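Local atomic coordinates of chitinase A (Pteris ryukyuensis, PDB entry 4RL3), a protein that probably hydrolyses the glycosidic bonds of chitin, this chain being the family GH18 catalytic domain of a longer fern chitinase. Residues 12-17 and 52-58; 36-42 and 84-90; 79-83 and 122-126; 185-191 and 222-226; 241-245 and 266-270. One frame throughout, in Å; residues are numbered along the deposited sequence.

How the contacts relate
Contacts 3 and 5 are buried and reach the barrel sheet on opposite sides of the chain's centre: contact 3 joins two neighbouring strands by backbone hydrogen bonds and polar side chains, contact 5 lays a helix on a strand through aliphatic side chains, with no hydrogen bond between the segments. Contacts 1 and 2 are partly buried and mix apolar packing with side chain-to-backbone bonds; contact 1 pairs two loops, contact 2 a loop with a small hairpin. They meet where Tyr52 OH bonds to Tyr38 O (2.7 Å). Contact 2 continues into contact 3 through Asp37 OD1 and Tyr123 OH (2.7 Å) and Val89 N and Asp82 O (2.9 Å). Contact 4, at the surface, relies on close backbone approaches.

Contact 1: 12-17 and 52-58; sequences YNGVQF and YWQNSVL
Two irregular loops meet here, partly buried: residues 12-17 follow strand 3-8, and residues 52-58 lead into helix 60-69. In register, CA of Tyr12 lies 5.0 Å from CA of Gln54, and CA of Gln16 6.6 Å from CA of Leu58. Tyr12 (phi/psi 52/50) and Gly14 (93/-3) have positive phi. Between them Asn13 (chi1 p) forms an Asx turn, its OD1 accepting from Val15 N at 3.2 Å, while its ND2 bonds to Asp251 O. Gln54, at the centre of an inverse gamma turn, extends its side chain (chi1 t, chi2 t) so that OE1 accepts from Gly14 N at 2.9 Å. Within the GH18 TIM barrel this ties the loop after the first strand to the approach to helix 60-69, the first helix of the chain. The Tyr12 ring (chi1 m) lays one face over Gln54 CA, and a water lies 2.8 Å from Tyr12 OH and 3.0 Å from Trp53 O, bridging them. Another water accepts from Gln16 NE2 (2.8 Å) and donates to Val57 O (3.0 Å). Val57 CG1 packs on Gln16 CG at 3.6 Å. Deeper, a CH-pi contact sets Leu58 CD2 3.9 Å from the Phe17 ring centroid, 6° off the normal.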
# COMPACT_ATOMS: atom_id res chain seq x y z
N TYR A 12 -4.60 15.00 4.22
CA TYR A 12 -4.49 16.42 3.88
C TYR A 12 -4.00 17.23 5.09
O TYR A 12 -4.59 18.26 5.45
CB TYR A 12 -5.82 16.98 3.36
CG TYR A 12 -6.31 16.36 2.06
CD1 TYR A 12 -6.79 15.05 2.02
CD2 TYR A 12 -6.33 17.10 0.86
CE1 TYR A 12 -7.25 14.49 0.83
CE2 TYR A 12 -6.80 16.54 -0.32
CZ TYR A 12 -7.25 15.24 -0.33
OH TYR A 12 -7.71 14.69 -1.51
N ASN A 13 -2.91 16.77 5.70
CA ASN A 13 -2.40 17.42 6.91
C ASN A 13 -1.08 18.14 6.70
O ASN A 13 -0.47 18.59 7.67
CB ASN A 13 -2.35 16.47 8.12
CG ASN A 13 -1.21 15.46 8.08
OD1 ASN A 13 -0.37 15.43 7.17
ND2 ASN A 13 -1.19 14.60 9.09
N GLY A 14 -0.64 18.25 5.45
CA GLY A 14 0.53 19.02 5.12
C GLY A 14 1.82 18.25 5.07
O GLY A 14 2.86 18.81 4.73
N VAL A 15 1.79 16.96 5.38
CA VAL A 15 3.01 16.17 5.34
C VAL A 15 3.54 16.11 3.91
O VAL A 15 2.79 16.09 2.94
CB VAL A 15 2.79 14.75 5.93
CG1 VAL A 15 1.84 13.92 5.06
CG2 VAL A 15 4.13 14.03 6.13
N GLN A 16 4.87 16.10 3.80
CA GLN A 16 5.54 16.08 2.51
C GLN A 16 6.49 14.89 2.46
O GLN A 16 6.86 14.33 3.51
CB GLN A 16 6.31 17.39 2.33
CG GLN A 16 5.39 18.61 2.34
CD GLN A 16 6.14 19.90 2.15
OE1 GLN A 16 6.43 20.61 3.12
NE2 GLN A 16 6.47 20.22 0.91
N PHE A 17 6.85 14.47 1.25
CA PHE A 17 7.85 13.41 1.06
C PHE A 17 9.10 13.80 1.83
O PHE A 17 9.75 12.96 2.44
CB PHE A 17 8.25 13.23 -0.42
CG PHE A 17 7.12 12.85 -1.37
CD1 PHE A 17 6.35 11.72 -1.14
CD2 PHE A 17 6.90 13.57 -2.53
CE1 PHE A 17 5.35 11.35 -2.02
CE2 PHE A 17 5.90 13.21 -3.43
CZ PHE A 17 5.11 12.09 -3.16
N TYR A 52 -7.42 11.57 -4.46
CA TYR A 52 -7.80 11.86 -3.08
C TYR A 52 -6.60 11.74 -2.15
O TYR A 52 -6.70 11.21 -1.04
CB TYR A 52 -8.99 11.02 -2.63
CG TYR A 52 -10.22 11.30 -3.47
CD1 TYR A 52 -10.99 12.45 -3.26
CD2 TYR A 52 -10.60 10.44 -4.49
CE1 TYR A 52 -12.10 12.71 -4.04
CE2 TYR A 52 -11.71 10.69 -5.27
CZ TYR A 52 -12.46 11.83 -5.04
OH TYR A 52 -13.57 12.07 -5.82
N TRP A 53 -5.46 12.21 -2.62
CA TRP A 53 -4.40 12.63 -1.70
C TRP A 53 -4.23 14.13 -1.84
O TRP A 53 -4.81 14.76 -2.73
CB TRP A 53 -3.07 11.92 -1.97
CG TRP A 53 -2.39 12.28 -3.26
CD1 TRP A 53 -1.47 13.27 -3.48
CD2 TRP A 53 -2.54 11.60 -4.51
NE1 TRP A 53 -1.05 13.26 -4.79
CE2 TRP A 53 -1.69 12.24 -5.44
CE3 TRP A 53 -3.30 10.50 -4.93
CZ2 TRP A 53 -1.60 11.82 -6.77
CZ3 TRP A 53 -3.20 10.10 -6.24
CH2 TRP A 53 -2.36 10.75 -7.15
N GLN A 54 -3.41 14.70 -0.95
CA GLN A 54 -3.19 16.14 -0.94
C GLN A 54 -2.26 16.55 -2.07
O GLN A 54 -1.08 16.87 -1.85
CB GLN A 54 -2.64 16.59 0.42
CG GLN A 54 -2.72 18.09 0.61
CD GLN A 54 -2.33 18.56 2.00
OE1 GLN A 54 -1.47 17.98 2.66
NE2 GLN A 54 -2.95 19.65 2.45
N ASN A 55 -2.80 16.54 -3.29
CA ASN A 55 -1.98 16.73 -4.49
C ASN A 55 -1.58 18.18 -4.76
O ASN A 55 -0.72 18.42 -5.62
CB ASN A 55 -2.66 16.14 -5.72
CG ASN A 55 -3.95 16.86 -6.10
OD1 ASN A 55 -4.77 17.18 -5.24
ND2 ASN A 55 -4.15 17.07 -7.39
N SER A 56 -2.16 19.14 -4.04
CA SER A 56 -1.66 20.51 -4.08
C SER A 56 -0.28 20.62 -3.41
O SER A 56 0.48 21.56 -3.71
CB SER A 56 -2.63 21.48 -3.42
OG SER A 56 -2.75 21.23 -2.04
N VAL A 57 0.02 19.66 -2.53
CA VAL A 57 1.30 19.58 -1.82
C VAL A 57 2.18 18.50 -2.45
O VAL A 57 3.34 18.74 -2.79
CB VAL A 57 1.08 19.30 -0.32
CG1 VAL A 57 2.40 19.06 0.40
CG2 VAL A 57 0.33 20.47 0.30
N LEU A 58 1.61 17.30 -2.61
CA LEU A 58 2.29 16.17 -3.22
C LEU A 58 1.99 16.20 -4.71
O LEU A 58 1.18 15.44 -5.24
CB LEU A 58 1.85 14.85 -2.56
CG LEU A 58 2.08 14.82 -1.04
CD1 LEU A 58 1.43 13.63 -0.34
CD2 LEU A 58 3.56 14.86 -0.69
O HOH W 1 -7.25 15.95 -3.98
O HOH W 2 0.07 15.71 2.37
O HOH W 3 5.91 18.58 -1.34

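Contact 2: 36-42 and 84-90; sequences IDYTSAA and ISGSPVQ
Residues 84-90 hold the turn and second strand of the small hairpin 83-84/87-88, then run on past it, and lie against residues 36-42, the loop that leaves barrel strand 27-36. Ile84 (chi1 t, chi2 p) points toward that loop. Its CG2 sits over one face of the Tyr38 ring (chi1 -89°, chi2 76°), 3.9 Å from Tyr38 CD2 and 4.0 Å from Ala42 CB, and its CD1 reaches Ile36 CD1 at 4.3 Å. CA of Ile84 is 5.8 Å from CA of Ala42, which closes the type I turn Thr39-Ala42. A type I' turn then runs from Ile84 to Ser87, with Ser85 at 47/43 and Gly86 at 85/-13. Ile84 N to Ser87 O (2.7 Å) and Ser87 N to Ile84 O (2.9 Å) form a hydrogen-bonded pair. Ser85 (chi1 m) donates from OG to Ser40 O at 2.7 Å, so one turn grips the other. Ser87 CB touches Ala42 CB at 3.9 Å. Past Pro88, Val89 occupies the centre of an inverse gamma turn, and its CG1 packs 3.7 Å from Ile36 CG2 and 4.0 Å from Tyr38 CE1. At Gln90 the backbone O accepts from Tyr38 OH at 2.6 Å, while the side-chain NE2 turns to Asp127. Each segment thus donates one side-chain hydroxyl to the other's backbone carbonyl, around an Ile-Tyr-Val core and without any shared strand pairing.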
# COMPACT_ATOMS: atom_id res chain seq x y z
N ILE A 36 -9.18 7.04 -6.03
CA ILE A 36 -10.46 6.37 -5.85
C ILE A 36 -11.32 6.65 -7.07
O ILE A 36 -11.39 7.79 -7.55
CB ILE A 36 -11.19 6.89 -4.59
CG1 ILE A 36 -10.22 7.00 -3.40
CG2 ILE A 36 -12.36 5.97 -4.24
CD1 ILE A 36 -10.81 7.66 -2.18
N ASP A 37 -11.99 5.60 -7.54
CA ASP A 37 -12.91 5.70 -8.67
C ASP A 37 -14.30 6.11 -8.20
O ASP A 37 -15.29 5.41 -8.42
CB ASP A 37 -12.93 4.39 -9.48
CG ASP A 37 -13.27 3.15 -8.65
OD1 ASP A 37 -12.85 3.05 -7.47
OD2 ASP A 37 -13.97 2.26 -9.17
N TYR A 38 -14.33 7.27 -7.54
CA TYR A 38 -15.54 7.88 -7.02
C TYR A 38 -15.46 9.38 -7.20
O TYR A 38 -14.36 9.96 -7.24
CB TYR A 38 -15.68 7.60 -5.53
CG TYR A 38 -16.42 6.32 -5.17
CD1 TYR A 38 -15.83 5.07 -5.29
CD2 TYR A 38 -17.72 6.38 -4.69
CE1 TYR A 38 -16.52 3.92 -4.94
CE2 TYR A 38 -18.41 5.23 -4.34
CZ TYR A 38 -17.81 4.00 -4.47
OH TYR A 38 -18.51 2.85 -4.13
N THR A 39 -16.61 10.02 -7.25
CA THR A 39 -16.67 11.48 -7.23
C THR A 39 -16.63 11.96 -5.79
O THR A 39 -16.85 11.17 -4.85
CB THR A 39 -17.97 12.00 -7.86
OG1 THR A 39 -19.08 11.65 -7.02
CG2 THR A 39 -18.16 11.44 -9.26
N SER A 40 -16.42 13.26 -5.61
CA SER A 40 -16.38 13.84 -4.27
C SER A 40 -17.73 13.75 -3.56
O SER A 40 -17.80 13.86 -2.33
CB SER A 40 -15.91 15.29 -4.32
OG SER A 40 -16.81 16.08 -5.07
N ALA A 41 -18.81 13.54 -4.32
CA ALA A 41 -20.13 13.26 -3.74
C ALA A 41 -20.36 11.77 -3.43
O ALA A 41 -21.49 11.35 -3.13
CB ALA A 41 -21.23 13.77 -4.67
N ALA A 42 -19.29 10.97 -3.52
CA ALA A 42 -19.33 9.53 -3.21
C ALA A 42 -20.20 8.72 -4.18
O ALA A 42 -20.82 7.72 -3.80
CB ALA A 42 -19.74 9.30 -1.76
N ILE A 84 -14.80 7.67 1.28
CA ILE A 84 -14.80 8.76 0.32
C ILE A 84 -15.84 9.74 0.85
O ILE A 84 -17.02 9.41 0.93
CB ILE A 84 -15.10 8.29 -1.13
CG1 ILE A 84 -15.34 9.47 -2.08
CG2 ILE A 84 -16.30 7.35 -1.18
CD1 ILE A 84 -14.14 10.37 -2.24
N SER A 85 -15.39 10.94 1.24
CA SER A 85 -16.28 11.93 1.86
C SER A 85 -17.15 11.28 2.94
O SER A 85 -18.36 11.53 3.02
CB SER A 85 -17.14 12.62 0.79
OG SER A 85 -16.32 13.27 -0.16
N GLY A 86 -16.54 10.42 3.75
CA GLY A 86 -17.23 9.75 4.85
C GLY A 86 -18.00 8.47 4.55
O GLY A 86 -18.40 7.75 5.47
N SER A 87 -18.23 8.18 3.26
CA SER A 87 -18.97 6.99 2.84
C SER A 87 -17.99 5.87 2.52
O SER A 87 -16.88 6.15 2.07
CB SER A 87 -19.78 7.29 1.58
OG SER A 87 -20.89 8.14 1.85
N PRO A 88 -18.38 4.61 2.76
CA PRO A 88 -17.48 3.50 2.42
C PRO A 88 -17.18 3.40 0.92
O PRO A 88 -18.08 3.53 0.09
CB PRO A 88 -18.24 2.26 2.92
CG PRO A 88 -19.20 2.79 3.94
CD PRO A 88 -19.61 4.12 3.40
N VAL A 89 -15.91 3.19 0.60
CA VAL A 89 -15.51 2.98 -0.77
C VAL A 89 -15.86 1.55 -1.15
O VAL A 89 -15.05 0.63 -1.02
CB VAL A 89 -14.00 3.26 -0.97
CG1 VAL A 89 -13.59 2.97 -2.42
CG2 VAL A 89 -13.67 4.69 -0.61
N GLN A 90 -17.09 1.36 -1.63
CA GLN A 90 -17.56 0.07 -2.09
C GLN A 90 -17.00 -0.21 -3.46
O GLN A 90 -17.20 0.60 -4.38
CB GLN A 90 -19.10 0.06 -2.18
CG GLN A 90 -19.79 0.11 -0.84
CD GLN A 90 -19.61 -1.16 -0.04
OE1 GLN A 90 -19.12 -2.18 -0.55
NE2 GLN A 90 -20.02 -1.12 1.22

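Contact 3: 79-83 and 122-126; sequences LGGDT and DYEHF
Neighbouring parallel strands of the GH18 TIM barrel, 73-81 and 118-123, meet at their C-terminal ends, and the directions of residues 79-82 and 122-125 are 47° apart. Leu79 O accepts from Asp122 N at 2.9 Å, and Leu79 CB packs 4.1 Å from Tyr123 CE2. Gly80 (phi/psi 100/-93) bridges with Asp122, CA to CA 5.3 Å. Its CA lies 4.2 Å from the centroid of the Tyr123 ring (chi1 m), 19° off the normal, a CH-pi contact, and a CB would come within 3.0 Å of Tyr123 CD1. Gly81 (77/-169) donates N to Asp122 O at 2.9 Å. These glycines match the family's SxGG signature, and Asp122-Tyr123-Glu124 ends DxxDxDxE, whose glutamate is the general acid in relatives; that role for Glu124 is an inference. A magnesium ion lies about 4 Å from the Glu124 side chain (nearest atoms). A water donates to Gly81 O (2.7 Å) and accepts from Glu124 N (2.8 Å). Asp82 OD1 (chi1 t) accepts from His125 NE2 (chi1 m) at 2.9 Å, yet sits 3.6 Å from Glu124 OE1, a like charge. A further water bridges the carboxylates, donating to Asp82 OD1 at 3.1 Å and Glu124 OE2 at 3.0 Å.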
# COMPACT_ATOMS: atom_id res chain seq x y z
N LEU A 79 -5.04 2.35 -4.28
CA LEU A 79 -6.41 2.44 -4.76
C LEU A 79 -7.41 2.08 -3.67
O LEU A 79 -7.28 1.05 -3.01
CB LEU A 79 -6.63 1.50 -5.94
CG LEU A 79 -5.60 1.48 -7.05
CD1 LEU A 79 -6.09 0.58 -8.17
CD2 LEU A 79 -5.29 2.87 -7.58
N GLY A 80 -8.41 2.94 -3.51
CA GLY A 80 -9.55 2.65 -2.65
C GLY A 80 -9.48 3.29 -1.29
O GLY A 80 -9.92 4.41 -1.10
N GLY A 81 -8.94 2.55 -0.33
CA GLY A 81 -8.99 2.99 1.06
C GLY A 81 -10.37 2.76 1.67
O GLY A 81 -11.22 2.07 1.11
N ASP A 82 -10.58 3.33 2.84
CA ASP A 82 -11.78 3.06 3.64
C ASP A 82 -12.97 3.88 3.14
O ASP A 82 -14.01 3.31 2.77
CB ASP A 82 -11.47 3.35 5.11
CG ASP A 82 -12.59 2.98 6.06
OD1 ASP A 82 -13.60 2.37 5.66
OD2 ASP A 82 -12.45 3.32 7.25
N THR A 83 -12.82 5.20 3.12
CA THR A 83 -13.95 6.09 2.88
C THR A 83 -13.69 7.14 1.81
O THR A 83 -12.55 7.45 1.48
CB THR A 83 -14.36 6.84 4.17
OG1 THR A 83 -13.24 7.57 4.68
CG2 THR A 83 -14.86 5.87 5.20
N ASP A 122 -6.01 -1.50 -2.35
CA ASP A 122 -6.40 -1.32 -0.95
C ASP A 122 -7.91 -1.10 -0.81
O ASP A 122 -8.35 -0.30 0.01
CB ASP A 122 -5.62 -0.16 -0.32
CG ASP A 122 -5.77 -0.07 1.20
OD1 ASP A 122 -5.93 -1.14 1.85
OD2 ASP A 122 -5.69 1.07 1.73
N TYR A 123 -8.69 -1.82 -1.61
CA TYR A 123 -10.12 -1.88 -1.37
C TYR A 123 -10.43 -2.76 -0.18
O TYR A 123 -9.74 -3.76 0.05
CB TYR A 123 -10.86 -2.42 -2.58
CG TYR A 123 -10.91 -1.47 -3.75
CD1 TYR A 123 -11.87 -0.47 -3.81
CD2 TYR A 123 -10.01 -1.58 -4.80
CE1 TYR A 123 -11.94 0.38 -4.90
CE2 TYR A 123 -10.05 -0.72 -5.88
CZ TYR A 123 -11.01 0.26 -5.93
OH TYR A 123 -11.05 1.09 -7.03
N GLU A 124 -11.46 -2.40 0.58
CA GLU A 124 -11.86 -3.23 1.72
C GLU A 124 -13.36 -3.48 1.87
O GLU A 124 -13.77 -4.22 2.75
CB GLU A 124 -11.32 -2.64 3.02
CG GLU A 124 -12.03 -1.37 3.46
CD GLU A 124 -11.63 -0.95 4.86
OE1 GLU A 124 -10.90 0.04 4.97
OE2 GLU A 124 -12.03 -1.62 5.85
N HIS A 125 -14.17 -2.84 1.03
CA HIS A 125 -15.63 -2.98 1.11
C HIS A 125 -16.13 -3.66 -0.14
O HIS A 125 -15.94 -3.14 -1.25
CB HIS A 125 -16.30 -1.63 1.28
CG HIS A 125 -15.79 -0.86 2.46
ND1 HIS A 125 -16.10 -1.21 3.75
CD2 HIS A 125 -14.97 0.21 2.54
CE1 HIS A 125 -15.50 -0.38 4.58
NE2 HIS A 125 -14.81 0.50 3.87
N PHE A 126 -16.79 -4.79 0.04
CA PHE A 126 -17.20 -5.65 -1.06
C PHE A 126 -18.67 -6.04 -0.98
O PHE A 126 -19.06 -7.08 -1.47
CB PHE A 126 -16.32 -6.91 -1.05
CG PHE A 126 -14.86 -6.60 -1.19
CD1 PHE A 126 -14.38 -6.15 -2.39
CD2 PHE A 126 -14.00 -6.71 -0.11
CE1 PHE A 126 -13.04 -5.84 -2.54
CE2 PHE A 126 -12.66 -6.39 -0.25
CZ PHE A 126 -12.18 -5.96 -1.47
O HOH W 4 -12.57 0.07 -0.16
O HOH W 5 -13.57 0.12 7.75

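Contact 4: 185-191 and 222-226; sequences YSYGAGT and VGPAP. With ACT (acetate ion), chain E.
Pro224 lies with its ring against the bend of residues 185-191: its CG is 3.8 Å from Thr191 CB and 4.3 Å from Tyr187 CB, and its CD is 3.8 Å from Tyr185 CA and 3.5 Å from Tyr187 O. The backbones come close, with CA of Tyr185 4.1 Å from CA of Gly223 and CA of Ala189 4.3 Å from CA of Pro224. Gly223 (phi/psi 81/-173) makes this possible, since a CB on it would fall 2.7 Å from Tyr185 CA. The polar approaches between the two backbones are two CA-H...O contacts, Gly223 CA to Tyr187 O at 3.2 Å (157° at H) and Ala189 CA to Gly223 O at 3.3 Å (149°). The type I turn Gly188-Thr191 is closed by Thr191 N to Gly188 O at 3.0 Å, and Thr191 OG1 (chi1 m) donates to the same oxygen at 2.7 Å. A water donates to Ala189 O and Thr191 O, both at 2.7 Å, and accepts from Ala225 N at 3.0 Å, just before helix 226-238. Tyr187 OH bonds to Asp160. Tyr185 (chi1 p) sends its ring away from residues 222-226, and its OH donates at 2.6 Å to OXT of an acetate ion, probably from the crystallisation liquor, whose O is 2.6 Å from Asp122 OD2. Such a tyrosine-aspartate pair is typical of the GH18 pocket for the substrate's N-acetyl group, which the acetate may mark.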
# COMPACT_ATOMS: atom_id res chain seq x y z
N TYR A 185 -1.13 -4.09 11.57
CA TYR A 185 -1.73 -3.16 12.52
C TYR A 185 -3.23 -3.38 12.70
O TYR A 185 -3.87 -2.67 13.48
CB TYR A 185 -1.39 -1.70 12.15
CG TYR A 185 -1.48 -1.37 10.67
CD1 TYR A 185 -0.38 -1.55 9.84
CD2 TYR A 185 -2.65 -0.88 10.12
CE1 TYR A 185 -0.46 -1.25 8.48
CE2 TYR A 185 -2.73 -0.56 8.77
CZ TYR A 185 -1.64 -0.75 7.96
OH TYR A 185 -1.72 -0.45 6.62
N SER A 186 -3.79 -4.36 11.98
CA SER A 186 -5.14 -4.86 12.24
C SER A 186 -5.21 -5.66 13.55
O SER A 186 -6.30 -5.88 14.07
CB SER A 186 -5.62 -5.74 11.07
OG SER A 186 -4.78 -6.87 10.90
N TYR A 187 -4.07 -6.13 14.05
CA TYR A 187 -4.05 -6.93 15.28
C TYR A 187 -3.99 -6.02 16.51
O TYR A 187 -3.80 -4.81 16.40
CB TYR A 187 -2.90 -7.95 15.25
CG TYR A 187 -3.08 -8.97 14.15
CD1 TYR A 187 -4.19 -9.82 14.14
CD2 TYR A 187 -2.17 -9.06 13.11
CE1 TYR A 187 -4.38 -10.73 13.12
CE2 TYR A 187 -2.35 -9.98 12.08
CZ TYR A 187 -3.45 -10.81 12.09
OH TYR A 187 -3.63 -11.72 11.07
N GLY A 188 -4.16 -6.62 17.68
CA GLY A 188 -4.32 -5.85 18.91
C GLY A 188 -3.08 -5.15 19.41
O GLY A 188 -1.95 -5.61 19.21
N ALA A 189 -3.30 -4.03 20.11
CA ALA A 189 -2.22 -3.25 20.71
C ALA A 189 -1.42 -4.02 21.77
O ALA A 189 -0.29 -3.67 22.07
CB ALA A 189 -2.77 -1.96 21.30
N GLY A 190 -2.03 -5.07 22.32
CA GLY A 190 -1.35 -5.95 23.27
C GLY A 190 -0.45 -7.01 22.67
O GLY A 190 0.19 -7.75 23.40
N THR A 191 -0.37 -7.09 21.34
CA THR A 191 0.43 -8.11 20.68
C THR A 191 1.90 -8.06 21.10
O THR A 191 2.55 -7.02 20.99
CB THR A 191 0.34 -7.94 19.15
OG1 THR A 191 -1.02 -8.08 18.74
CG2 THR A 191 1.18 -8.97 18.40
N VAL A 222 -2.65 2.79 16.45
CA VAL A 222 -3.43 1.55 16.42
C VAL A 222 -2.50 0.38 16.16
O VAL A 222 -1.43 0.52 15.56
CB VAL A 222 -4.56 1.58 15.37
CG1 VAL A 222 -5.60 2.66 15.71
CG2 VAL A 222 -4.02 1.80 13.97
N GLY A 223 -2.92 -0.79 16.63
CA GLY A 223 -2.17 -2.02 16.40
C GLY A 223 -0.99 -2.25 17.32
O GLY A 223 -0.77 -1.49 18.29
N PRO A 224 -0.21 -3.31 17.04
CA PRO A 224 0.96 -3.62 17.85
C PRO A 224 1.92 -2.43 17.93
O PRO A 224 2.11 -1.72 16.95
CB PRO A 224 1.59 -4.80 17.12
CG PRO A 224 0.45 -5.43 16.36
CD PRO A 224 -0.37 -4.26 15.92
N ALA A 225 2.50 -2.20 19.10
CA ALA A 225 3.43 -1.10 19.29
C ALA A 225 4.60 -1.19 18.31
O ALA A 225 5.20 -2.25 18.16
CB ALA A 225 3.94 -1.08 20.72
N PRO A 226 4.94 -0.08 17.65
CA PRO A 226 6.06 -0.10 16.72
C PRO A 226 7.36 -0.69 17.25
O PRO A 226 8.03 -1.45 16.54
CB PRO A 226 6.24 1.38 16.36
CG PRO A 226 4.86 1.91 16.43
CD PRO A 226 4.20 1.19 17.57
C ACT E . -4.19 0.68 4.64
O ACT E . -5.31 1.11 4.26
OXT ACT E . -4.01 0.62 5.89
CH3 ACT E . -3.12 0.28 3.66
O HOH W 6 2.09 -4.39 21.14

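Contact 5: 241-245 and 266-270; sequences TLPGI and AQTLL
In the TIM barrel the closing strand, 244-248, is covered by the C-terminal helix 261-271, and residues 241-245 meet residues 266-270 of that helix through aliphatic groups. On the helix, Ala266, Leu269 and Leu270 point toward residues 241-245. The small Ala266 makes a dip, into which the end of Ile245 (chi1 m, chi2 t) protrudes: its CD1 is 4.1 Å from both Ala266 CB and Leu270 CG, and 4.5 Å from Leu269 CD2. Conversely, Leu270 (chi1 m, chi2 t) is the bump on the helix, its CD2 packing on the bare backbone at Gly244 (phi/psi 166/-178), between Leu242 and Ile245. Leu242 (chi1 t, chi2 p) borders that hollow, setting its CD2 3.9 Å from Leu269 CD2 and 3.8 Å from Leu270 CD2. Helix 226-238 adds Cys233 against Ile245 and Leu269, while Phe4 of strand 3-8 touches Ala266 and Leu270. CA of Gly244 lies 7.0 Å from CA of Leu270, with Leu270 CD2 reaching to 4.0 Å from Gly244 CA.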
# COMPACT_ATOMS: atom_id res chain seq x y z
N THR A 241 14.17 -14.35 6.55
CA THR A 241 12.80 -14.39 6.03
C THR A 241 12.04 -13.08 6.27
O THR A 241 10.90 -13.09 6.70
CB THR A 241 12.03 -15.59 6.63
OG1 THR A 241 11.92 -15.45 8.05
CG2 THR A 241 12.74 -16.90 6.33
N LEU A 242 12.68 -11.94 5.99
CA LEU A 242 12.00 -10.63 6.09
C LEU A 242 12.28 -9.87 4.80
O LEU A 242 13.39 -9.37 4.62
CB LEU A 242 12.50 -9.81 7.29
CG LEU A 242 11.86 -8.41 7.46
CD1 LEU A 242 10.37 -8.54 7.76
CD2 LEU A 242 12.56 -7.59 8.54
N PRO A 243 11.31 -9.81 3.87
CA PRO A 243 11.59 -9.10 2.62
C PRO A 243 11.56 -7.58 2.76
O PRO A 243 12.11 -6.87 1.90
CB PRO A 243 10.48 -9.56 1.68
CG PRO A 243 9.39 -10.03 2.58
CD PRO A 243 10.03 -10.56 3.82
N GLY A 244 10.91 -7.09 3.80
CA GLY A 244 10.76 -5.66 3.98
C GLY A 244 9.72 -5.30 5.01
O GLY A 244 9.11 -6.18 5.64
N ILE A 245 9.53 -3.99 5.17
CA ILE A 245 8.62 -3.42 6.15
C ILE A 245 7.89 -2.25 5.50
O ILE A 245 8.50 -1.49 4.75
CB ILE A 245 9.39 -2.88 7.39
CG1 ILE A 245 10.13 -4.01 8.10
CG2 ILE A 245 8.45 -2.19 8.36
CD1 ILE A 245 11.10 -3.54 9.16
N ALA A 266 13.09 1.37 11.25
CA ALA A 266 12.75 0.30 10.33
C ALA A 266 13.77 0.16 9.21
O ALA A 266 14.17 -0.96 8.85
CB ALA A 266 11.37 0.51 9.76
N GLN A 267 14.21 1.28 8.65
CA GLN A 267 15.17 1.26 7.56
C GLN A 267 16.55 0.85 8.04
O GLN A 267 17.28 0.14 7.34
CB GLN A 267 15.21 2.61 6.85
CG GLN A 267 13.90 2.93 6.15
CD GLN A 267 13.87 4.33 5.61
OE1 GLN A 267 14.44 4.60 4.55
NE2 GLN A 267 13.18 5.23 6.31
N THR A 268 16.93 1.31 9.24
CA THR A 268 18.20 0.91 9.83
C THR A 268 18.21 -0.60 10.06
O THR A 268 19.21 -1.26 9.75
CB THR A 268 18.47 1.72 11.11
OG1 THR A 268 18.79 3.06 10.71
CG2 THR A 268 19.62 1.15 11.94
N LEU A 269 17.10 -1.14 10.53
CA LEU A 269 17.01 -2.60 10.75
C LEU A 269 17.22 -3.35 9.44
O LEU A 269 17.94 -4.35 9.39
CB LEU A 269 15.67 -2.97 11.38
CG LEU A 269 15.39 -4.45 11.68
CD1 LEU A 269 14.29 -4.52 12.72
CD2 LEU A 269 15.00 -5.26 10.46
N LEU A 270 16.60 -2.87 8.37
CA LEU A 270 16.68 -3.55 7.08
C LEU A 270 18.08 -3.51 6.47
O LEU A 270 18.45 -4.41 5.72
CB LEU A 270 15.66 -2.98 6.10
CG LEU A 270 14.20 -3.30 6.45
CD1 LEU A 270 13.28 -2.45 5.60
CD2 LEU A 270 13.88 -4.77 6.31